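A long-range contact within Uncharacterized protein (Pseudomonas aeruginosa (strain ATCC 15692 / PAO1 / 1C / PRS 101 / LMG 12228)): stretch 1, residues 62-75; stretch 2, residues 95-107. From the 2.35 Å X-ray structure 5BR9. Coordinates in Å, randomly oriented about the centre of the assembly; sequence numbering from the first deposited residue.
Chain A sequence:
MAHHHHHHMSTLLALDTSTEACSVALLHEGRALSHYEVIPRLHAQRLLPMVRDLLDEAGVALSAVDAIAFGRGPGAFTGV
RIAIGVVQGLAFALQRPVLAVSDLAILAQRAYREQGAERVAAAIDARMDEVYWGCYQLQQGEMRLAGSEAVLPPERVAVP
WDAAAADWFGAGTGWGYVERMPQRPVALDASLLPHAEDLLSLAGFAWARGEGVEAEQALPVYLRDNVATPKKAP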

ATOM      1  N   LEU A  62     -15.609   5.096 -13.632  1.00 28.74           N
ATOM      2  CA  LEU A  62     -15.245   4.332 -12.451  1.00 28.67           C
ATOM      3  C   LEU A  62     -16.513   3.940 -11.674  1.00 31.26           C
ATOM      4  O   LEU A  62     -16.592   2.836 -11.119  1.00 21.64           O
ATOM      5  N   SER A  63     -17.515   4.816 -11.661  1.00 22.97           N
ATOM      6  CA  SER A  63     -18.730   4.531 -10.894  1.00 22.80           C
ATOM      7  C   SER A  63     -19.497   3.310 -11.417  1.00 22.70           C
ATOM      8  O   SER A  63     -20.302   2.729 -10.695  1.00 31.63           O
ATOM      9  N   ALA A  64     -19.203   2.887 -12.643  1.00 26.37           N
ATOM     10  CA  ALA A  64     -19.887   1.740 -13.247  1.00 27.97           C
ATOM     11  C   ALA A  64     -19.317   0.397 -12.766  1.00 27.06           C
ATOM     12  O   ALA A  64     -19.929  -0.658 -12.981  1.00 30.94           O
ATOM     13  N   VAL A  65     -18.163   0.449 -12.104  1.00 28.15           N
ATOM     14  CA  VAL A  65     -17.467  -0.751 -11.615  1.00 28.05           C
ATOM     15  C   VAL A  65     -18.203  -1.406 -10.445  1.00 28.29           C
ATOM     16  O   VAL A  65     -18.531  -0.749  -9.445  1.00 28.30           O
ATOM     17  N   ASP A  66     -18.440  -2.713 -10.561  1.00 25.10           N
ATOM     18  CA  ASP A  66     -19.195  -3.435  -9.545  1.00 19.73           C
ATOM     19  C   ASP A  66     -18.315  -3.995  -8.424  1.00 30.20           C
ATOM     20  O   ASP A  66     -18.748  -4.110  -7.271  1.00 24.73           O
ATOM     21  N   ALA A  67     -17.080  -4.348  -8.771  1.00 23.95           N
ATOM     22  CA  ALA A  67     -16.143  -4.925  -7.818  1.00 25.05           C
ATOM     23  C   ALA A  67     -14.721  -4.803  -8.367  1.00 24.29           C
ATOM     24  O   ALA A  67     -14.524  -4.669  -9.583  1.00 23.23           O
ATOM     25  N   ILE A  68     -13.737  -4.830  -7.471  1.00 22.19           N
ATOM     26  CA  ILE A  68     -12.332  -4.689  -7.876  1.00 21.17           C
ATOM     27  C   ILE A  68     -11.547  -5.914  -7.461  1.00 23.05           C
ATOM     28  O   ILE A  68     -11.562  -6.298  -6.288  1.00 23.82           O
ATOM     29  N   ALA A  69     -10.899  -6.548  -8.433  1.00 24.64           N
ATOM     30  CA  ALA A  69     -10.087  -7.727  -8.186  1.00 19.66           C
ATOM     31  C   ALA A  69      -8.606  -7.407  -8.269  1.00 26.85           C
ATOM     32  O   ALA A  69      -8.201  -6.551  -9.053  1.00 20.74           O
ATOM     33  N   PHE A  70      -7.793  -8.105  -7.478  1.00 22.26           N
ATOM     34  CA  PHE A  70      -6.351  -7.899  -7.519  1.00 24.63           C
ATOM     35  C   PHE A  70      -5.601  -9.194  -7.181  1.00 30.23           C
ATOM     36  O   PHE A  70      -6.127 -10.043  -6.464  1.00 22.42           O
ATOM     37  N   GLY A  71      -4.375  -9.330  -7.683  1.00 23.70           N
ATOM     38  CA  GLY A  71      -3.522 -10.419  -7.283  1.00 24.65           C
ATOM     39  C   GLY A  71      -2.971 -10.186  -5.882  1.00 33.29           C
ATOM     40  O   GLY A  71      -2.291  -9.195  -5.639  1.00 34.52           O
ATOM     41  N   ARG A  72      -3.260 -11.092  -4.954  1.00 30.00           N
ATOM     42  CA  ARG A  72      -2.854 -10.899  -3.561  1.00 26.59           C
ATOM     43  C   ARG A  72      -1.508 -11.555  -3.264  1.00 31.71           C
ATOM     44  O   ARG A  72      -1.159 -11.785  -2.110  1.00 33.08           O
ATOM     45  N   GLY A  73      -0.749 -11.847  -4.309  1.00 28.94           N
ATOM     46  CA  GLY A  73       0.490 -12.572  -4.153  1.00 30.79           C
ATOM     47  C   GLY A  73       0.224 -14.061  -4.320  1.00 39.85           C
ATOM     48  O   GLY A  73      -0.905 -14.465  -4.617  1.00 32.22           O
ATOM     49  N   PRO A  74       1.249 -14.890  -4.110  1.00 32.43           N
ATOM     50  CA  PRO A  74       2.582 -14.449  -3.700  1.00 36.19           C
ATOM     51  C   PRO A  74       3.377 -13.798  -4.833  1.00 40.69           C
ATOM     52  O   PRO A  74       3.010 -13.924  -5.999  1.00 35.74           O
ATOM     53  N   GLY A  75       4.462 -13.115  -4.474  1.00 46.91           N
ATOM     54  CA  GLY A  75       5.255 -12.353  -5.424  1.00 48.54           C
ATOM     55  C   GLY A  75       6.114 -11.346  -4.684  1.00 54.82           C
ATOM     56  O   GLY A  75       6.585 -11.630  -3.589  1.00 61.43           O
ATOM     57  N   GLN A  95     -17.523   2.365  -2.484  1.00 26.67           N
ATOM     58  CA  GLN A  95     -18.363   1.476  -1.668  1.00 24.35           C
ATOM     59  C   GLN A  95     -18.706   0.235  -2.469  1.00 27.77           C
ATOM     60  O   GLN A  95     -19.866  -0.143  -2.603  1.00 31.39           O
ATOM     61  N   ARG A  96     -17.663  -0.388  -2.998  1.00 22.52           N
ATOM     62  CA  ARG A  96     -17.763  -1.627  -3.769  1.00 23.46           C
ATOM     63  C   ARG A  96     -16.860  -2.694  -3.162  1.00 26.82           C
ATOM     64  O   ARG A  96     -15.914  -2.370  -2.448  1.00 25.75           O
ATOM     65  N   PRO A  97     -17.163  -3.973  -3.417  1.00 32.89           N
ATOM     66  CA  PRO A  97     -16.344  -5.029  -2.791  1.00 27.08           C
ATOM     67  C   PRO A  97     -15.017  -5.333  -3.505  1.00 23.36           C
ATOM     68  O   PRO A  97     -14.814  -4.905  -4.643  1.00 24.64           O
ATOM     69  N   VAL A  98     -14.106  -6.041  -2.832  1.00 26.53           N
ATOM     70  CA  VAL A  98     -12.847  -6.415  -3.469  1.00 25.21           C
ATOM     71  C   VAL A  98     -12.743  -7.930  -3.509  1.00 23.65           C
ATOM     72  O   VAL A  98     -13.273  -8.625  -2.649  1.00 24.73           O
ATOM     73  N   LEU A  99     -12.016  -8.409  -4.509  1.00 25.26           N
ATOM     74  CA  LEU A  99     -11.788  -9.822  -4.763  1.00 23.71           C
ATOM     75  C   LEU A  99     -10.290 -10.135  -4.753  1.00 26.60           C
ATOM     76  O   LEU A  99      -9.571  -9.797  -5.689  1.00 27.88           O
ATOM     77  N   ALA A 100      -9.822 -10.786  -3.694  1.00 30.43           N
ATOM     78  CA  ALA A 100      -8.427 -11.192  -3.611  1.00 28.67           C
ATOM     79  C   ALA A 100      -8.243 -12.506  -4.389  1.00 28.28           C
ATOM     80  O   ALA A 100      -8.970 -13.464  -4.183  1.00 24.99           O
ATOM     81  N   VAL A 101      -7.288 -12.534  -5.311  1.00 21.32           N
ATOM     82  CA  VAL A 101      -7.072 -13.698  -6.149  1.00 20.47           C
ATOM     83  C   VAL A 101      -5.596 -14.076  -6.136  1.00 28.66           C
ATOM     84  O   VAL A 101      -4.705 -13.220  -6.261  1.00 24.01           O
ATOM     85  N   SER A 102      -5.345 -15.368  -5.985  1.00 20.13           N
ATOM     86  CA  SER A 102      -3.993 -15.865  -5.934  1.00 19.95           C
ATOM     87  C   SER A 102      -3.253 -15.677  -7.241  1.00 18.84           C
ATOM     88  O   SER A 102      -3.763 -15.999  -8.301  1.00 24.70           O
ATOM     89  N   ASP A 103      -2.007 -15.222  -7.154  1.00 25.63           N
ATOM     90  CA  ASP A 103      -1.180 -15.119  -8.335  1.00 24.44           C
ATOM     91  C   ASP A 103      -0.752 -16.471  -8.912  1.00 24.99           C
ATOM     92  O   ASP A 103      -0.448 -16.561 -10.100  1.00 25.43           O
ATOM     93  N   LEU A 104      -0.742 -17.519  -8.089  1.00 25.38           N
ATOM     94  CA  LEU A 104      -0.504 -18.879  -8.600  1.00 21.38           C
ATOM     95  C   LEU A 104      -1.682 -19.306  -9.496  1.00 21.14           C
ATOM     96  O   LEU A 104      -1.481 -19.843 -10.595  1.00 24.63           O
ATOM     97  N   ALA A 105      -2.908 -19.029  -9.049  1.00 25.97           N
ATOM     98  CA  ALA A 105      -4.097 -19.283  -9.878  1.00 22.99           C
ATOM     99  C   ALA A 105      -4.039 -18.466 -11.159  1.00 30.88           C
ATOM    100  O   ALA A 105      -4.324 -18.987 -12.243  1.00 26.02           O
ATOM    101  N   ILE A 106      -3.635 -17.200 -11.049  1.00 18.14           N
ATOM    102  CA  ILE A 106      -3.607 -16.357 -12.239  1.00 27.77           C
ATOM    103  C   ILE A 106      -2.653 -16.942 -13.288  1.00 24.02           C
ATOM    104  O   ILE A 106      -2.975 -16.994 -14.484  1.00 22.85           O
ATOM    105  N   LEU A 107      -1.477 -17.369 -12.833  1.00 25.60           N
ATOM    106  CA  LEU A 107      -0.515 -18.062 -13.693  1.00 26.22           C
ATOM    107  C   LEU A 107      -1.130 -19.287 -14.363  1.00 21.00           C
ATOM    108  O   LEU A 107      -0.862 -19.569 -15.515  1.00 25.97           O
TER

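The most unusual feature lies just beyond the paired strand residues Gly 71 and Val 101: Asp 103, opening a helix, turns its side chain (chi1 m) toward the other stretch, and OD1 accepts a hydrogen bond from Gly 73 N at 2.8 Å, while Asp 103 N donates to Gly 73 O at 2.9 Å. Glycine suits both sites flanking Arg 72. At Gly 71 a CB would fall 2.7 Å from Asp 103 OD1, a clash, and at Gly 73 the positive phi would jam a CB against the preceding carbonyl. After the cis peptide, Pro 74 rests its CD 4.1 Å from Leu 104 CG. Ser 102 (t) caps the helix, its OG accepting weak bonds from Leu 104 N and Ala 105 N.

Ala 69 and Leu 99 share one face, CB to CB at 3.9 Å; the Leu 99 side chain (m, t) also reaches back, CD1 lying 4.3 Å from Ala 67 CB. On the other face Phe 70 (chi1 p) swings its ring to the partner strand: Ala 100 CA sits over the ring face, 4.3 Å from its centroid, and Val 98 CG2 meets the edge, 4.1 Å from CE2. The methyl of Ala 100 also packs on the ring, its CB 3.8 Å from Phe 70 CZ. Arg 72 (p, p, t) extends past Ala 100, placing Ser 102 CB over its guanidinium, 3.4 Å from NH2.

At the opposite end, the Arg 96 side chain (m, m, t) reaches the first stretch through water. Its CB points toward that stretch, and its long side chain meets two waters. One accepts from Arg 96 NE at 2.8 Å and donates to Ser 63 O and Val 65 O, each at 2.9 Å; the other accepts from Arg 96 NH1 at 2.9 Å and donates to Asp 66 O at 2.8 Å. Asp 66 OD1, 4.3 Å from Arg 96 NH1, offers only charge proximity.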

ATOM      1  CB  LEU A  62     -14.270   5.128 -11.566  1.00 32.80           C
ATOM      2  CG  LEU A  62     -13.638   4.339 -10.409  1.00 35.15           C
ATOM      3  CD1 LEU A  62     -12.812   3.160 -10.931  1.00 25.77           C
ATOM      4  CD2 LEU A  62     -12.786   5.246  -9.536  1.00 29.65           C
ATOM      5  CB  SER A  63     -19.660   5.741 -10.878  1.00 23.73           C
ATOM      6  OG  SER A  63     -20.046   6.124 -12.184  1.00 29.62           O
ATOM      7  CB  ALA A  64     -19.793   1.822 -14.778  1.00 23.83           C
ATOM      8  CB  VAL A  65     -16.012  -0.404 -11.226  1.00 30.06           C
ATOM      9  CG1 VAL A  65     -15.336  -1.571 -10.516  1.00 19.75           C
ATOM     10  CG2 VAL A  65     -15.213   0.037 -12.459  1.00 26.06           C
ATOM     11  CB  ASP A  66     -19.978  -4.568 -10.211  1.00 21.51           C
ATOM     12  CG  ASP A  66     -21.034  -4.050 -11.189  1.00 28.01           C
ATOM     13  OD1 ASP A  66     -21.675  -3.025 -10.873  1.00 21.24           O
ATOM     14  OD2 ASP A  66     -21.231  -4.664 -12.262  1.00 28.45           O
ATOM     15  CB  ALA A  67     -16.496  -6.386  -7.528  1.00 18.57           C
ATOM     16  CB  ILE A  68     -11.699  -3.427  -7.283  1.00 28.59           C
ATOM     17  CG1 ILE A  68     -12.568  -2.199  -7.581  1.00 28.04           C
ATOM     18  CG2 ILE A  68     -10.317  -3.239  -7.860  1.00 25.76           C
ATOM     19  CD1 ILE A  68     -12.134  -0.957  -6.859  1.00 34.05           C
ATOM     20  CB  ALA A  69     -10.439  -8.813  -9.177  1.00 19.44           C
ATOM     21  CB  PHE A  70      -5.925  -6.793  -6.547  1.00 31.97           C
ATOM     22  CG  PHE A  70      -6.129  -7.145  -5.103  1.00 29.64           C
ATOM     23  CD1 PHE A  70      -5.058  -7.574  -4.319  1.00 28.75           C
ATOM     24  CD2 PHE A  70      -7.383  -7.057  -4.525  1.00 30.26           C
ATOM     25  CE1 PHE A  70      -5.247  -7.907  -2.987  1.00 29.42           C
ATOM     26  CE2 PHE A  70      -7.574  -7.389  -3.188  1.00 33.02           C
ATOM     27  CZ  PHE A  70      -6.519  -7.815  -2.426  1.00 25.30           C
ATOM     28  CB  ARG A  72      -3.932 -11.445  -2.615  1.00 29.52           C
ATOM     29  CG  ARG A  72      -4.403 -12.870  -2.928  1.00 25.64           C
ATOM     30  CD  ARG A  72      -3.577 -13.934  -2.213  1.00 27.13           C
ATOM     31  NE  ARG A  72      -4.273 -15.218  -2.172  1.00 36.30           N
ATOM     32  CZ  ARG A  72      -3.668 -16.401  -2.259  1.00 38.05           C
ATOM     33  NH1 ARG A  72      -2.352 -16.463  -2.415  1.00 33.02           N
ATOM     34  NH2 ARG A  72      -4.382 -17.524  -2.203  1.00 41.78           N
ATOM     35  CB  PRO A  74       3.236 -15.747  -3.242  1.00 36.23           C
ATOM     36  CG  PRO A  74       2.574 -16.807  -4.080  1.00 35.03           C
ATOM     37  CD  PRO A  74       1.167 -16.356  -4.256  1.00 33.46           C
ATOM     38  CB  GLN A  95     -19.625   2.186  -1.162  1.00 24.20           C
ATOM     39  CG  GLN A  95     -19.306   3.480  -0.415  1.00 25.76           C
ATOM     40  CD  GLN A  95     -20.499   4.068   0.300  1.00 33.78           C
ATOM     41  OE1 GLN A  95     -21.652   3.710   0.026  1.00 29.83           O
ATOM     42  NE2 GLN A  95     -20.236   4.980   1.228  1.00 27.98           N
ATOM     43  CB  ARG A  96     -17.384  -1.389  -5.233  1.00 20.77           C
ATOM     44  CG  ARG A  96     -18.347  -0.518  -5.980  1.00 23.20           C
ATOM     45  CD  ARG A  96     -19.733  -1.188  -6.096  1.00 20.20           C
ATOM     46  NE  ARG A  96     -20.660  -0.260  -6.742  1.00 28.92           N
ATOM     47  CZ  ARG A  96     -21.921  -0.534  -7.061  1.00 26.26           C
ATOM     48  NH1 ARG A  96     -22.438  -1.731  -6.799  1.00 22.37           N
ATOM     49  NH2 ARG A  96     -22.664   0.400  -7.656  1.00 30.83           N
ATOM     50  CB  PRO A  97     -17.286  -6.250  -2.797  1.00 27.22           C
ATOM     51  CG  PRO A  97     -18.289  -5.982  -3.841  1.00 27.75           C
ATOM     52  CD  PRO A  97     -18.384  -4.497  -4.063  1.00 21.28           C
ATOM     53  CB  VAL A  98     -11.587  -5.835  -2.759  1.00 29.39           C
ATOM     54  CG1 VAL A  98     -11.711  -4.365  -2.530  1.00 35.49           C
ATOM     55  CG2 VAL A  98     -11.255  -6.577  -1.494  1.00 23.90           C
ATOM     56  CB  LEU A  99     -12.386 -10.210  -6.118  1.00 30.59           C
ATOM     57  CG  LEU A  99     -13.906 -10.146  -6.241  1.00 32.07           C
ATOM     58  CD1 LEU A  99     -14.351 -10.103  -7.693  1.00 28.95           C
ATOM     59  CD2 LEU A  99     -14.493 -11.363  -5.562  1.00 31.34           C
ATOM     60  CB  ALA A 100      -8.010 -11.354  -2.166  1.00 24.67           C
ATOM     61  CB  VAL A 101      -7.553 -13.449  -7.592  1.00 27.16           C
ATOM     62  CG1 VAL A 101      -7.239 -14.637  -8.473  1.00 23.79           C
ATOM     63  CG2 VAL A 101      -9.040 -13.136  -7.623  1.00 30.43           C
ATOM     64  CB  SER A 102      -3.991 -17.359  -5.565  1.00 19.49           C
ATOM     65  OG  SER A 102      -2.710 -17.891  -5.801  1.00 21.88           O
ATOM     66  CB  ASP A 103       0.037 -14.254  -8.039  1.00 20.48           C
ATOM     67  CG  ASP A 103      -0.295 -12.765  -8.157  1.00 26.99           C
ATOM     68  OD1 ASP A 103      -0.456 -12.085  -7.132  1.00 25.65           O
ATOM     69  OD2 ASP A 103      -0.396 -12.275  -9.296  1.00 28.12           O
ATOM     70  CB  LEU A 104      -0.300 -19.874  -7.426  1.00 20.66           C
ATOM     71  CG  LEU A 104       0.989 -19.666  -6.600  1.00 25.82           C
ATOM     72  CD1 LEU A 104       0.935 -20.356  -5.251  1.00 20.00           C
ATOM     73  CD2 LEU A 104       2.244 -20.124  -7.367  1.00 19.54           C
ATOM     74  CB  ALA A 105      -5.393 -18.974  -9.107  1.00 17.39           C
ATOM     75  CB  ILE A 106      -3.236 -14.912 -11.883  1.00 24.91           C
ATOM     76  CG1 ILE A 106      -4.286 -14.323 -10.948  1.00 20.50           C
ATOM     77  CG2 ILE A 106      -3.129 -14.082 -13.142  1.00 22.84           C
ATOM     78  CD1 ILE A 106      -3.834 -13.031 -10.288  1.00 22.73           C
ATOM     79  CB  LEU A 107       0.679 -18.540 -12.886  1.00 26.92           C
ATOM     80  CG  LEU A 107       1.826 -17.608 -12.574  1.00 32.45           C
ATOM     81  CD1 LEU A 107       2.866 -18.433 -11.796  1.00 25.35           C
ATOM     82  CD2 LEU A 107       2.384 -17.045 -13.869  1.00 26.70           C
TER
HETATM   83  O   HOH W   1     -19.305   1.745  -8.125  1.00 29.27           O
HETATM   84  O   HOH W   2     -21.277  -4.363  -6.154  1.00 29.04           O